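Local coordinates for 3-oxoacyl-[acyl-carrier protein] synthase (Thermus thermophilus, PDB 1UB7) that probably catalyses the first condensation of fatty acid synthesis, joining an acetyl group from acetyl-CoA to two carbons from malonyl-ACP, and works as a homodimer, at residues A[242-247]-A[266-271]; A[220-225]-A[304-309]; A[176-181]-A[311-316]; A[13-18]-A[40-45]; A[67-72]-A[131-136]. One frame throughout, in Å; residues are numbered along the deposited sequence.

Contact 1 (A[242-247]-A[266-271])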
# COMPACT_ATOMS: atom_id res chain seq x y z
N LEU A 242 27.78 3.37 8.45
CA LEU A 242 27.31 4.39 7.53
C LEU A 242 25.83 4.71 7.74
O LEU A 242 25.01 3.81 7.92
CB LEU A 242 27.54 3.94 6.08
CG LEU A 242 27.12 4.86 4.94
CD1 LEU A 242 28.06 6.06 4.85
CD2 LEU A 242 27.14 4.09 3.63
N PHE A 243 25.52 6.00 7.74
CA PHE A 243 24.16 6.48 7.92
C PHE A 243 23.67 6.80 6.53
O PHE A 243 24.34 7.50 5.79
CB PHE A 243 24.11 7.76 8.76
CG PHE A 243 24.40 7.53 10.22
CD1 PHE A 243 25.64 7.06 10.64
CD2 PHE A 243 23.42 7.78 11.18
CE1 PHE A 243 25.90 6.84 12.00
CE2 PHE A 243 23.67 7.56 12.54
CZ PHE A 243 24.92 7.09 12.95
N VAL A 244 22.50 6.27 6.18
CA VAL A 244 21.92 6.49 4.87
C VAL A 244 20.56 7.12 5.07
O VAL A 244 19.59 6.45 5.44
CB VAL A 244 21.79 5.18 4.09
CG1 VAL A 244 21.55 5.47 2.62
CG2 VAL A 244 23.04 4.33 4.29
N PRO A 245 20.49 8.43 4.85
CA PRO A 245 19.24 9.18 5.01
C PRO A 245 18.51 9.39 3.70
O PRO A 245 19.07 9.22 2.63
CB PRO A 245 19.72 10.50 5.58
CG PRO A 245 20.97 10.73 4.75
CD PRO A 245 21.64 9.36 4.83
N HIS A 246 17.25 9.78 3.81
CA HIS A 246 16.45 10.10 2.64
C HIS A 246 17.24 11.24 1.98
O HIS A 246 17.72 12.13 2.67
CB HIS A 246 15.08 10.60 3.08
CG HIS A 246 14.22 11.09 1.95
ND1 HIS A 246 13.19 11.98 2.13
CD2 HIS A 246 14.24 10.80 0.63
CE1 HIS A 246 12.60 12.21 0.97
NE2 HIS A 246 13.22 11.51 0.04
N GLN A 247 17.38 11.20 0.66
CA GLN A 247 18.10 12.26 -0.04
C GLN A 247 17.14 13.32 -0.53
O GLN A 247 16.83 13.39 -1.71
CB GLN A 247 18.86 11.68 -1.24
CG GLN A 247 19.84 10.58 -0.89
CD GLN A 247 21.00 11.08 -0.07
OE1 GLN A 247 21.82 11.87 -0.55
NE2 GLN A 247 21.09 10.62 1.17
N ARG A 266 30.77 9.04 7.11
CA ARG A 266 29.83 8.05 7.64
C ARG A 266 28.39 8.41 7.28
O ARG A 266 27.46 7.98 7.94
CB ARG A 266 29.99 7.95 9.16
CG ARG A 266 31.25 7.22 9.60
CD ARG A 266 31.55 7.47 11.06
NE ARG A 266 30.46 7.05 11.94
CZ ARG A 266 30.47 7.18 13.27
NH1 ARG A 266 31.53 7.73 13.86
NH2 ARG A 266 29.45 6.76 14.00
N VAL A 267 28.24 9.19 6.22
CA VAL A 267 26.94 9.61 5.73
C VAL A 267 26.91 9.50 4.21
O VAL A 267 27.81 9.99 3.53
CB VAL A 267 26.64 11.06 6.10
CG1 VAL A 267 25.41 11.55 5.34
CG2 VAL A 267 26.43 11.17 7.60
N ALA A 268 25.85 8.86 3.69
CA ALA A 268 25.69 8.67 2.26
C ALA A 268 24.99 9.83 1.58
O ALA A 268 23.96 10.31 2.04
CB ALA A 268 24.92 7.39 2.00
N VAL A 269 25.55 10.29 0.46
CA VAL A 269 24.95 11.41 -0.27
C VAL A 269 24.96 11.18 -1.77
O VAL A 269 25.88 10.59 -2.31
CB VAL A 269 25.70 12.75 -0.01
CG1 VAL A 269 24.88 13.92 -0.58
CG2 VAL A 269 25.95 12.95 1.48
N ASN A 270 23.91 11.66 -2.43
CA ASN A 270 23.82 11.56 -3.88
C ASN A 270 22.70 12.48 -4.35
O ASN A 270 22.43 12.58 -5.54
CB ASN A 270 23.62 10.09 -4.33
CG ASN A 270 22.23 9.51 -4.01
OD1 ASN A 270 22.11 8.31 -3.75
ND2 ASN A 270 21.19 10.34 -4.07
N VAL A 271 22.07 13.16 -3.39
CA VAL A 271 20.98 14.09 -3.71
C VAL A 271 21.48 15.14 -4.70
O VAL A 271 20.70 15.78 -5.40
CB VAL A 271 20.43 14.82 -2.44
CG1 VAL A 271 21.52 15.64 -1.76
CG2 VAL A 271 19.29 15.73 -2.83
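Phe243 and Val267 form a single backbone bridge between segments 242-247 and 266-271, which run 15° apart: Phe243 N donates to Arg266 O at 2.8 Å, and Phe243 O receives Ala268 N at 2.9 Å. Beside the bridge, Leu242 rests CD1 on the peptide between Arg266 and Val267, 3.4 Å from Val267 N. The Phe243 ring and the Arg266 guanidinium lie side by side and point the same way, their planes 45° apart. Ala268 CB is turned inward against Val244 CG1. In this thiolase-like fold, 242-245 is an outermost strand of a mixed sheet, and the loop 266-271 runs along the flank away from strand 300-307. Beyond the strand, Gln247 takes over with its amide. With the chain bent at chi2 (-67°), Gln247 OE1 accepts two backbone N-H groups, Asn270 N at 2.8 Å from above the carbonyl plane and Val271 N at 3.1 Å on an in-plane lone pair. Gln247 NE2 gives one bond to Ala268 O at 3.0 Å and another to Pro245 O at 2.9 Å, the latter close to the amide plane. Its neighbour His246, a predicted active-site residue, hydrogen-bonds through NE2 to Asn276 OD1, another predicted active-site residue.

Contact 2 (A[220-225]-A[304-309])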
# COMPACT_ATOMS: atom_id res chain seq x y z
N ARG A 220 14.27 17.31 13.17
CA ARG A 220 13.97 16.73 14.47
C ARG A 220 13.62 15.26 14.41
O ARG A 220 14.07 14.45 15.23
CB ARG A 220 12.84 17.50 15.15
CG ARG A 220 13.27 18.87 15.66
CD ARG A 220 12.09 19.70 16.13
NE ARG A 220 12.52 21.02 16.56
CZ ARG A 220 11.71 22.08 16.61
NH1 ARG A 220 10.44 21.96 16.26
NH2 ARG A 220 12.18 23.25 17.01
N VAL A 221 12.81 14.90 13.42
CA VAL A 221 12.41 13.51 13.29
C VAL A 221 13.63 12.65 12.93
O VAL A 221 13.96 11.71 13.66
CB VAL A 221 11.27 13.35 12.22
CG1 VAL A 221 11.78 12.69 10.94
CG2 VAL A 221 10.13 12.55 12.82
N MET A 222 14.30 12.99 11.84
CA MET A 222 15.47 12.23 11.41
C MET A 222 16.39 11.92 12.58
O MET A 222 16.89 10.80 12.72
CB MET A 222 16.26 13.01 10.36
CG MET A 222 15.84 12.71 8.93
SD MET A 222 16.78 13.69 7.75
CE MET A 222 18.46 12.99 7.96
N ASN A 223 16.59 12.91 13.45
CA ASN A 223 17.46 12.74 14.59
C ASN A 223 16.93 11.80 15.68
O ASN A 223 17.64 10.88 16.10
CB ASN A 223 17.80 14.10 15.18
CG ASN A 223 19.11 14.09 15.92
OD1 ASN A 223 19.17 13.70 17.09
ND2 ASN A 223 20.17 14.50 15.24
N THR A 224 15.70 12.03 16.13
CA THR A 224 15.08 11.19 17.17
C THR A 224 15.03 9.74 16.73
O THR A 224 15.52 8.83 17.41
CB THR A 224 13.63 11.65 17.49
OG1 THR A 224 13.63 13.01 17.94
CG2 THR A 224 13.01 10.76 18.58
N ALA A 225 14.41 9.53 15.56
CA ALA A 225 14.26 8.21 14.98
C ALA A 225 15.58 7.47 14.93
O ALA A 225 15.68 6.32 15.39
CB ALA A 225 13.69 8.33 13.57
N VAL A 304 17.11 6.05 7.41
CA VAL A 304 16.15 6.93 8.04
C VAL A 304 15.51 7.80 6.96
O VAL A 304 16.18 8.21 6.01
CB VAL A 304 16.86 7.82 9.12
CG1 VAL A 304 17.94 8.68 8.48
CG2 VAL A 304 15.84 8.70 9.83
N SER A 305 14.21 8.06 7.10
CA SER A 305 13.49 8.88 6.13
C SER A 305 12.28 9.60 6.74
O SER A 305 11.75 9.19 7.77
CB SER A 305 13.03 8.02 4.94
OG SER A 305 12.31 8.79 3.98
N PHE A 306 11.87 10.67 6.09
CA PHE A 306 10.75 11.50 6.52
C PHE A 306 10.01 11.86 5.24
O PHE A 306 10.58 11.76 4.16
CB PHE A 306 11.27 12.80 7.14
CG PHE A 306 12.09 13.64 6.18
CD1 PHE A 306 13.47 13.43 6.05
CD2 PHE A 306 11.48 14.59 5.36
CE1 PHE A 306 14.23 14.16 5.11
CE2 PHE A 306 12.22 15.32 4.41
CZ PHE A 306 13.60 15.10 4.28
N GLY A 307 8.76 12.30 5.36
CA GLY A 307 8.02 12.66 4.17
C GLY A 307 6.56 12.97 4.39
O GLY A 307 6.12 13.18 5.54
N ALA A 308 5.80 12.99 3.29
CA ALA A 308 4.37 13.28 3.36
C ALA A 308 3.64 12.28 4.25
O ALA A 308 4.01 11.09 4.33
CB ALA A 308 3.76 13.27 1.97
N GLY A 309 2.60 12.78 4.91
CA GLY A 309 1.80 11.96 5.80
C GLY A 309 1.17 12.83 6.87
O GLY A 309 -0.04 13.03 6.86
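Met222 brings its sulfur obliquely against Phe306 CD1 and CE1 in a Met-aromatic contact, the distinctive feature of a helix-on-strand interface that has no hydrogen bond across it. Met222 SD lies 3.7 Å from Phe306 CE1 and equally near CD1. It is 4.7 Å from the ring centroid and 66° off the normal, an oblique approach. The methionine is extended at chi2 (179°), which carries SD well out from the helix to these two ring carbons. Its CG meets the same ring, 3.8 Å from Phe306 CD1.

The remaining contacts are aliphatic. Val221 CG1 packs against Phe306 CB at 3.8 Å, so the phenylalanine is touched at its base by one helix residue and at CD1 and CE1 by the next. Val304 points CG2 at the helix backbone, 3.7 Å from Met222 O, and reaches Ala225 CB at 4.3 Å. The Met222 and Val304 side chains cross at about a right angle.

The axes of 220-225 and 304-307 approach to 8.1 Å, their directions 148° apart; these pieces belong to helix 211-233 and to strand 300-307, one of the inner strands of its mixed sheet. Phe306 also meets the ring of His246, a predicted active-site residue. Met222 reaches Ile252 and Ala256 of helix 250-258, while Val221 and Ala225 extend the packing to Trp312 and Ala314 on strand 311-318.

Contact 3 (A[176-181]-A[311-316])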
# COMPACT_ATOMS: atom_id res chain seq x y z
N PHE A 176 13.51 -1.26 13.87
CA PHE A 176 12.68 -0.45 12.99
C PHE A 176 11.97 0.56 13.87
O PHE A 176 11.49 0.23 14.96
CB PHE A 176 11.59 -1.28 12.28
CG PHE A 176 12.09 -2.19 11.18
CD1 PHE A 176 12.40 -1.68 9.92
CD2 PHE A 176 12.22 -3.57 11.41
CE1 PHE A 176 12.84 -2.53 8.89
CE2 PHE A 176 12.66 -4.43 10.39
CZ PHE A 176 12.97 -3.91 9.12
N VAL A 177 11.92 1.80 13.41
CA VAL A 177 11.21 2.85 14.10
C VAL A 177 10.37 3.42 12.97
O VAL A 177 10.91 3.90 11.97
CB VAL A 177 12.16 3.93 14.67
CG1 VAL A 177 11.35 5.14 15.16
CG2 VAL A 177 12.96 3.33 15.83
N LEU A 178 9.05 3.33 13.11
CA LEU A 178 8.13 3.81 12.09
C LEU A 178 7.06 4.68 12.72
O LEU A 178 6.60 4.41 13.83
CB LEU A 178 7.44 2.62 11.40
CG LEU A 178 8.23 1.43 10.85
CD1 LEU A 178 7.23 0.40 10.38
CD2 LEU A 178 9.15 1.84 9.69
N GLY A 179 6.64 5.72 12.01
CA GLY A 179 5.61 6.58 12.56
C GLY A 179 4.91 7.48 11.56
O GLY A 179 5.36 7.65 10.42
N ALA A 180 3.79 8.05 11.99
CA ALA A 180 3.01 8.93 11.15
C ALA A 180 2.30 9.99 11.98
O ALA A 180 2.14 9.87 13.20
CB ALA A 180 1.96 8.11 10.36
N ASP A 181 1.88 11.05 11.30
CA ASP A 181 1.16 12.12 11.95
C ASP A 181 0.42 12.88 10.87
O ASP A 181 0.96 13.82 10.28
CB ASP A 181 2.11 13.04 12.71
CG ASP A 181 1.37 14.08 13.51
OD1 ASP A 181 0.59 14.84 12.90
OD2 ASP A 181 1.54 14.13 14.75
N THR A 311 4.95 11.25 7.67
CA THR A 311 5.47 9.91 7.91
C THR A 311 6.98 9.98 8.09
O THR A 311 7.66 10.83 7.51
CB THR A 311 5.17 8.96 6.70
OG1 THR A 311 3.82 9.14 6.26
CG2 THR A 311 5.36 7.48 7.10
N TRP A 312 7.50 9.06 8.89
CA TRP A 312 8.93 8.99 9.13
C TRP A 312 9.26 7.54 9.50
O TRP A 312 8.39 6.81 10.00
CB TRP A 312 9.32 9.95 10.27
CG TRP A 312 8.76 9.57 11.63
CD1 TRP A 312 9.31 8.71 12.54
CD2 TRP A 312 7.53 10.04 12.21
NE1 TRP A 312 8.50 8.60 13.65
CE2 TRP A 312 7.40 9.41 13.48
CE3 TRP A 312 6.53 10.92 11.78
CZ2 TRP A 312 6.30 9.64 14.33
CZ3 TRP A 312 5.43 11.15 12.63
CH2 TRP A 312 5.33 10.51 13.89
N ALA A 313 10.49 7.13 9.24
CA ALA A 313 10.91 5.77 9.54
C ALA A 313 12.42 5.68 9.59
O ALA A 313 13.12 6.50 9.00
CB ALA A 313 10.37 4.82 8.50
N ALA A 314 12.91 4.66 10.29
CA ALA A 314 14.33 4.43 10.43
C ALA A 314 14.57 2.96 10.73
O ALA A 314 13.75 2.30 11.37
CB ALA A 314 14.89 5.30 11.55
N ALA A 315 15.71 2.45 10.28
CA ALA A 315 16.05 1.06 10.52
C ALA A 315 17.56 0.84 10.66
O ALA A 315 18.37 1.60 10.13
CB ALA A 315 15.51 0.21 9.37
N VAL A 316 17.91 -0.20 11.41
CA VAL A 316 19.29 -0.57 11.62
C VAL A 316 19.38 -2.00 11.09
O VAL A 316 18.63 -2.88 11.52
CB VAL A 316 19.67 -0.53 13.12
CG1 VAL A 316 20.98 -1.28 13.35
CG2 VAL A 316 19.82 0.92 13.57
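Strands 172-180 and 311-318 pair here as antiparallel neighbours in a mixed sheet of the thiolase-like fold, with 172-180 as its outermost strand within the chain. The segment axes are 4.6 Å apart and run 178° to each other. Val177 with Ala314 and Gly179 with Trp312 are the hydrogen-bonded pairs, each closed by two backbone bonds; Ala314 N to Val177 O, at 2.7 Å, is the shortest of the four. Phe176-Ala315, Leu178-Ala313 and Ala180-Thr311 are the non-hydrogen-bonded pairs.

The face carrying Phe176, Leu178 and Ala313 looks onto helix 112-125, and Leu178 also packs on Phe102 of the second subunit, which places this face at the dimer interface. Small partners sit opposite large ones: Ala313 CB lies 3.4 Å from Leu178 CD2, tighter than usual van der Waals contact, and Ala315 CB is 3.7 Å from Phe176 CD1.

On the other face Trp312 dominates, packing on Phe217 and Val221 of helix 211-233. Its CG stands between the backbone N and the carbonyl carbon (chi1 66°), and the indole lies over the opposing strand. Gly179 has no side chain, and its backbone packs against the indole, Gly179 C over the ring centre and Ala180 N offset toward the rim. Gly179 CA makes a CH-pi contact 3.8 Å from the centroid of the Trp312 five-membered ring, 26° off the normal, while Asp181 CB meets the ring edge in plane at CZ3.

Contact 4 (A[13-18]-A[40-45])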
# COMPACT_ATOMS: atom_id res chain seq x y z
N GLU A 13 17.93 7.73 -17.94
CA GLU A 13 19.08 8.17 -18.71
C GLU A 13 19.19 9.69 -18.89
O GLU A 13 20.27 10.25 -18.77
CB GLU A 13 19.01 7.48 -20.07
CG GLU A 13 20.14 7.78 -21.03
CD GLU A 13 19.89 7.14 -22.39
OE1 GLU A 13 19.67 5.91 -22.43
OE2 GLU A 13 19.92 7.87 -23.41
N ARG A 14 18.07 10.34 -19.16
CA ARG A 14 18.07 11.79 -19.36
C ARG A 14 18.38 12.61 -18.11
O ARG A 14 17.69 12.51 -17.09
CB ARG A 14 16.71 12.21 -19.94
CG ARG A 14 16.49 13.71 -20.03
CD ARG A 14 15.90 14.06 -21.40
NE ARG A 14 14.98 15.20 -21.36
CZ ARG A 14 14.33 15.68 -22.42
NH1 ARG A 14 14.50 15.13 -23.61
NH2 ARG A 14 13.49 16.70 -22.28
N VAL A 15 19.43 13.44 -18.21
CA VAL A 15 19.85 14.30 -17.11
C VAL A 15 19.30 15.72 -17.26
O VAL A 15 19.02 16.18 -18.37
CB VAL A 15 21.40 14.39 -17.02
CG1 VAL A 15 21.81 15.25 -15.84
CG2 VAL A 15 22.00 13.00 -16.90
N MET A 16 19.14 16.40 -16.14
CA MET A 16 18.64 17.77 -16.15
C MET A 16 19.42 18.61 -15.15
O MET A 16 19.23 18.50 -13.93
CB MET A 16 17.15 17.81 -15.84
CG MET A 16 16.49 19.05 -16.39
SD MET A 16 14.73 18.89 -16.58
CE MET A 16 14.18 20.52 -16.12
N THR A 17 20.30 19.45 -15.68
CA THR A 17 21.16 20.33 -14.89
C THR A 17 20.42 21.56 -14.39
O THR A 17 19.37 21.94 -14.94
CB THR A 17 22.36 20.80 -15.73
OG1 THR A 17 21.88 21.50 -16.89
CG2 THR A 17 23.20 19.61 -16.17
N ASN A 18 20.96 22.19 -13.35
CA ASN A 18 20.34 23.38 -12.80
C ASN A 18 20.27 24.39 -13.93
O ASN A 18 19.34 25.20 -14.00
CB ASN A 18 21.16 23.95 -11.63
CG ASN A 18 21.16 23.04 -10.40
OD1 ASN A 18 20.16 22.39 -10.08
ND2 ASN A 18 22.28 23.01 -9.70
N GLU A 40 22.16 18.15 -10.31
CA GLU A 40 21.48 17.52 -11.44
C GLU A 40 20.52 16.47 -10.90
O GLU A 40 20.63 16.07 -9.74
CB GLU A 40 22.45 16.79 -12.38
CG GLU A 40 23.81 17.42 -12.61
CD GLU A 40 24.66 16.59 -13.57
OE1 GLU A 40 24.70 15.35 -13.42
OE2 GLU A 40 25.29 17.19 -14.48
N ARG A 41 19.61 16.02 -11.76
CA ARG A 41 18.65 14.98 -11.42
C ARG A 41 18.29 14.27 -12.73
O ARG A 41 18.46 14.83 -13.81
CB ARG A 41 17.39 15.55 -10.76
CG ARG A 41 16.42 16.30 -11.68
CD ARG A 41 16.32 17.75 -11.27
NE ARG A 41 17.60 18.42 -11.47
CZ ARG A 41 18.03 19.46 -10.77
NH1 ARG A 41 17.29 19.98 -9.80
NH2 ARG A 41 19.22 19.98 -11.05
N ARG A 42 17.80 13.03 -12.63
CA ARG A 42 17.42 12.25 -13.79
C ARG A 42 15.92 12.37 -14.05
O ARG A 42 15.15 12.55 -13.13
CB ARG A 42 17.80 10.79 -13.59
CG ARG A 42 19.28 10.59 -13.31
CD ARG A 42 20.14 11.30 -14.35
NE ARG A 42 21.56 10.97 -14.20
CZ ARG A 42 22.13 9.87 -14.70
NH1 ARG A 42 21.41 8.99 -15.40
NH2 ARG A 42 23.42 9.64 -14.50
N VAL A 43 15.52 12.28 -15.32
CA VAL A 43 14.10 12.38 -15.68
C VAL A 43 13.70 11.23 -16.61
O VAL A 43 14.37 10.96 -17.61
CB VAL A 43 13.80 13.74 -16.38
CG1 VAL A 43 12.31 13.86 -16.70
CG2 VAL A 43 14.24 14.90 -15.48
N ALA A 44 12.60 10.56 -16.27
CA ALA A 44 12.11 9.43 -17.05
C ALA A 44 11.76 9.80 -18.48
O ALA A 44 11.22 10.87 -18.73
CB ALA A 44 10.90 8.80 -16.36
N ALA A 45 12.06 8.90 -19.41
CA ALA A 45 11.75 9.16 -20.81
C ALA A 45 10.24 9.41 -20.93
O ALA A 45 9.47 9.07 -20.03
CB ALA A 45 12.17 7.98 -21.67
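Arg41 reaches across from strand 40-43 to Met16 and Asn18, adding side-chain bonds to a short, weakly bonded antiparallel pair whose segment axes pass 4.6 Å apart at 145°. In the backbone, Val43 N donates to Arg14 O at 2.8 Å and Met16 N to Arg41 O at 2.9 Å; the return bond from Arg41 N to Met16 O is weak. Between them Val15 and Arg42 form a non-hydrogen-bonded pair.

The polar side-chain bonds belong mainly to Arg41. Bends at chi2 (-117°) and chi3 fold its chain back toward the first strand, where NE gives a bond to Met16 O at 3.0 Å and NH2 adds a weak one to the same oxygen. That carbonyl has three donors from one residue: NE sound, the backbone N and NH2 weak. Arg41 NH2 also bonds Asn18 OD1 at 2.8 Å: the acceptor lies in the guanidinium plane, yet the donor stands above the plane of the amide carbonyl, and the two flat groups are turned 76° apart. Asn18 ND2 bonds Asp29 OD1 and Ile38 O.

Packing contacts supplement these bonds. Val15 CG2 lies over one face of the Arg42 guanidinium, 3.4 Å from NE, and Val15 CG1 touches Glu40 CB at 3.8 Å. Arg42 NH1 hydrogen-bonds Pro12 O. Met16 CB meets Val43 CG2 at 4.1 Å on the other face of the pair.

The two strands bracket helices 18-22 and 29-35. Phe21 of the first touches both Met16 and Arg41, Ile32 and Val33 of the second pack on Asn18, and Glu40 is backbone-bonded to Asp272 in helix 271-274.

Contact 5 (A[67-72]-A[131-136])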
# COMPACT_ATOMS: atom_id res chain seq x y z
N GLY A 67 19.77 -15.11 -10.26
CA GLY A 67 18.91 -16.07 -9.58
C GLY A 67 18.33 -15.60 -8.26
O GLY A 67 17.78 -16.41 -7.50
N ALA A 68 18.44 -14.31 -7.98
CA ALA A 68 17.95 -13.76 -6.72
C ALA A 68 16.43 -13.81 -6.49
O ALA A 68 15.99 -13.84 -5.35
CB ALA A 68 18.45 -12.32 -6.54
N LEU A 69 15.64 -13.82 -7.56
CA LEU A 69 14.19 -13.84 -7.39
C LEU A 69 13.67 -15.22 -7.07
O LEU A 69 12.47 -15.42 -6.88
CB LEU A 69 13.48 -13.28 -8.61
CG LEU A 69 13.82 -11.84 -8.98
CD1 LEU A 69 12.88 -11.36 -10.07
CD2 LEU A 69 13.71 -10.96 -7.76
N GLU A 70 14.58 -16.18 -7.01
CA GLU A 70 14.21 -17.54 -6.70
C GLU A 70 13.75 -17.57 -5.25
O GLU A 70 14.48 -17.14 -4.35
CB GLU A 70 15.41 -18.46 -6.90
CG GLU A 70 15.11 -19.92 -6.69
CD GLU A 70 16.34 -20.78 -6.84
OE1 GLU A 70 17.28 -20.33 -7.55
OE2 GLU A 70 16.37 -21.89 -6.25
N GLY A 71 12.55 -18.08 -5.02
CA GLY A 71 12.03 -18.17 -3.67
C GLY A 71 11.25 -16.95 -3.23
O GLY A 71 10.75 -16.90 -2.10
N VAL A 72 11.13 -15.97 -4.12
CA VAL A 72 10.40 -14.76 -3.80
C VAL A 72 8.89 -14.99 -3.91
O VAL A 72 8.37 -15.27 -4.99
CB VAL A 72 10.84 -13.61 -4.74
CG1 VAL A 72 9.78 -12.50 -4.78
CG2 VAL A 72 12.17 -13.06 -4.25
N LYS A 131 10.83 -15.03 0.85
CA LYS A 131 11.59 -13.86 0.47
C LYS A 131 10.61 -12.85 -0.09
O LYS A 131 9.55 -13.23 -0.60
CB LYS A 131 12.62 -14.20 -0.60
CG LYS A 131 13.77 -15.09 -0.15
CD LYS A 131 14.56 -15.54 -1.37
CE LYS A 131 15.84 -16.30 -1.02
NZ LYS A 131 16.49 -16.76 -2.29
N VAL A 132 10.95 -11.58 0.01
CA VAL A 132 10.09 -10.53 -0.48
C VAL A 132 10.87 -9.55 -1.32
O VAL A 132 11.96 -9.14 -0.93
CB VAL A 132 9.46 -9.72 0.70
CG1 VAL A 132 8.57 -8.61 0.15
CG2 VAL A 132 8.65 -10.63 1.57
N LEU A 133 10.32 -9.17 -2.47
CA LEU A 133 10.97 -8.20 -3.33
C LEU A 133 10.37 -6.85 -2.94
O LEU A 133 9.21 -6.60 -3.21
CB LEU A 133 10.69 -8.47 -4.82
CG LEU A 133 11.26 -7.45 -5.84
CD1 LEU A 133 12.79 -7.42 -5.79
CD2 LEU A 133 10.80 -7.81 -7.24
N ALA A 134 11.17 -6.01 -2.30
CA ALA A 134 10.72 -4.69 -1.87
C ALA A 134 11.26 -3.60 -2.81
O ALA A 134 12.47 -3.35 -2.87
CB ALA A 134 11.19 -4.44 -0.43
N VAL A 135 10.37 -2.96 -3.55
CA VAL A 135 10.79 -1.94 -4.51
C VAL A 135 10.41 -0.52 -4.11
O VAL A 135 9.31 -0.28 -3.62
CB VAL A 135 10.17 -2.23 -5.90
CG1 VAL A 135 10.51 -1.12 -6.87
CG2 VAL A 135 10.64 -3.58 -6.41
N GLY A 136 11.34 0.41 -4.30
CA GLY A 136 11.08 1.82 -4.02
C GLY A 136 11.17 2.46 -5.40
O GLY A 136 12.26 2.51 -5.97
O HOH W 1 17.31 -14.11 -3.10
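Lys131 reaches Glu70 O with its ammonium and supplies the polar part of this contact. Its chain is extended beyond CG, chi4 being 177°, and NZ donates to Glu70 O at 2.9 Å, with the C=O...N angle of 166° placing the nitrogen nearly in line with the carbonyl bond. A water accepts from Lys131 NZ at 2.9 Å and donates to Ala68 O at 2.6 Å. The ammonium therefore links two overlapping turns, reaching one carbonyl directly and the other through water. The Glu70 carboxylate takes no part in this grip, its OE1 lying 6.4 Å from Lys131 NZ.

Backbone bonds within 67-72 shape the receiving surface. A type I turn runs from Gly67 to Glu70, and a type II turn from Leu69 to Val72 is closed by Val72 N to Leu69 O at 3.1 Å. Gly71, with phi 91°, occupies the third position of the second turn, a place commonly held by glycine.

The apolar contacts involve Val72 and the two leucines. Val72 divides its two methyls, CG2 touching Lys131 CB at 3.9 Å and CG1 meeting Leu133 CB at 4.1 Å. Leu69 CD2 approaches Leu133 CD1, and both leucines also pack on Val58 of helix 50-64.

Here the loop after helix 50-64 leads into strand 72-78, which continues parallel to 131-138, with backbone bonds from Lys131 to Asp73 and from Leu133 to Ala74 and Ile76. Such a parallel pair at the centre of a five-stranded mixed sheet, with a helix packed on it, belongs to the layered alpha/beta architecture of the thiolase-like fold.

In the fold
From the N terminus, contact 4 closes first, bringing 40-45 back to 13-18 around two short helices. Contact 5 follows in series, joining the loop before strand 72-78 to strand 131-138 in the five-stranded sheet. The other three form a nest: contact 3 spans the longest loop, from 176-181 to 311-316; within it contact 2 links 220-225 with 304-309; within that lies contact 1. All three reach the four-stranded sheet, whose order 172-180, 311-318, 300-307, 242-245 carries them from one outermost strand to the other. Contacts 2 and 3 have centres about 7 Å apart and both touch the second subunit, whereas contacts 4 and 5 lie separately, with centres about 28 Å apart.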